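Local structure of flagellar basal body rod modification protein (Helicobacter pylori 26695, 4ZZF) at residues 82-85 and 86-90. The protein is probably required for flagellar hook formation, perhaps acting as a scaffold, and is represented here by a fragment that includes its Ig-like domain. Residues are numbered along the deposited sequence; the frame is centred on the assembly and turned at random.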
# COMPACT_ATOMS: atom_id res chain seq x y z
N LYS A 82 -28.41 -9.98 36.59
CA LYS A 82 -27.32 -9.08 36.23
C LYS A 82 -26.02 -9.49 36.90
O LYS A 82 -25.95 -9.62 38.12
CB LYS A 82 -27.66 -7.62 36.57
CG LYS A 82 -28.71 -7.03 35.63
CD LYS A 82 -28.48 -5.55 35.37
CE LYS A 82 -29.45 -5.03 34.31
NZ LYS A 82 -29.24 -3.59 33.98
N VAL A 83 -24.99 -9.70 36.08
CA VAL A 83 -23.70 -10.24 36.51
C VAL A 83 -22.79 -9.19 37.15
O VAL A 83 -23.03 -7.99 36.99
CB VAL A 83 -22.98 -10.87 35.32
CG1 VAL A 83 -23.85 -11.98 34.71
CG2 VAL A 83 -22.65 -9.79 34.29
N PRO A 84 -21.75 -9.64 37.88
CA PRO A 84 -20.84 -8.66 38.50
C PRO A 84 -20.17 -7.72 37.48
O PRO A 84 -19.92 -8.12 36.34
CB PRO A 84 -19.78 -9.53 39.20
CG PRO A 84 -20.00 -10.92 38.70
CD PRO A 84 -21.44 -11.01 38.31
N LYS A 85 -19.93 -6.48 37.89
CA LYS A 85 -19.28 -5.52 37.02
C LYS A 85 -17.88 -6.02 36.71
O LYS A 85 -17.30 -6.78 37.47
CB LYS A 85 -19.24 -4.13 37.65
CG LYS A 85 -18.29 -3.97 38.83
CD LYS A 85 -18.42 -2.58 39.49
CE LYS A 85 -17.41 -1.58 38.93
NZ LYS A 85 -17.44 -0.25 39.64
N GLY A 86 -17.34 -5.59 35.57
CA GLY A 86 -15.99 -5.96 35.20
C GLY A 86 -15.80 -6.12 33.72
O GLY A 86 -16.65 -5.72 32.92
N ASN A 87 -14.66 -6.71 33.36
CA ASN A 87 -14.34 -6.97 31.97
C ASN A 87 -14.87 -8.31 31.49
O ASN A 87 -14.58 -9.36 32.07
CB ASN A 87 -12.84 -6.94 31.73
CG ASN A 87 -12.46 -5.99 30.61
OD1 ASN A 87 -13.04 -4.91 30.48
ND2 ASN A 87 -11.56 -6.44 29.72
N TYR A 88 -15.64 -8.27 30.41
CA TYR A 88 -16.14 -9.48 29.77
C TYR A 88 -15.57 -9.68 28.37
O TYR A 88 -15.62 -8.78 27.52
CB TYR A 88 -17.66 -9.44 29.74
CG TYR A 88 -18.22 -9.67 31.10
CD1 TYR A 88 -18.31 -8.63 32.03
CD2 TYR A 88 -18.63 -10.94 31.49
CE1 TYR A 88 -18.82 -8.85 33.30
CE2 TYR A 88 -19.13 -11.17 32.75
CZ TYR A 88 -19.23 -10.13 33.65
OH TYR A 88 -19.73 -10.39 34.90
N LYS A 89 -15.01 -10.86 28.14
CA LYS A 89 -14.53 -11.26 26.81
C LYS A 89 -15.69 -11.67 25.91
O LYS A 89 -16.53 -12.50 26.29
CB LYS A 89 -13.54 -12.43 26.92
CG LYS A 89 -12.36 -12.16 27.82
CD LYS A 89 -11.54 -13.41 28.05
CE LYS A 89 -10.41 -13.17 29.05
NZ LYS A 89 -9.48 -14.33 29.17
N ILE A 90 -15.74 -11.10 24.72
CA ILE A 90 -16.80 -11.40 23.77
C ILE A 90 -16.21 -12.00 22.49
O ILE A 90 -15.30 -11.42 21.88
CB ILE A 90 -17.62 -10.14 23.43
CG1 ILE A 90 -18.21 -9.54 24.71
CG2 ILE A 90 -18.72 -10.49 22.44
CD1 ILE A 90 -19.01 -8.28 24.49
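Y88 reaches back to the loop just before its own strand and hydrogen-bonds the backbone of P84, four residues earlier, forming a tyrosine corner, a motif well known from Greek-key β proteins. In this FlgD Ig-like domain it closes the turn through which the chain enters strand 86-94. The phenol is the donor: OH lies 2.7 Å from P84 O. It meets one lone pair in the carbonyl plane, with a C=O...OH angle of 141°. The acceptor in turn sits in the plane of the ring, off its edge, a position that suits a phenol, whose O-H prefers to lie in the ring plane. With CG beside the backbone N and anti to the carbonyl carbon (chi1 -73°), the ring is carried back toward the loop, its hydroxyl end next to V83 and P84.

The inner side of the turn is tightly packed. V83 turns its CG2 methyl obliquely onto the phenol end, 3.5 Å from Y88 CZ, while W73 meets the tyrosine ring edge-to-face and V54 and F19 touch both V83 and Y88. The outer side is looser. P84 lies near the surface, the CG of its ring brushing Y88 OH at 3.8 Å, and the K85 side chain heads away overall, into an exposed position. The chain turns at P84 and K85, then runs on nearly straight through G86 into the strand. There a phi of 147° combined with an extended psi is open to glycine and hardly to any other residue, because a CB would run into K85 O. The closest approach between two side chains is V83 CG2 to Y88 OH, 3.0 Å, short for a carbon-oxygen contact.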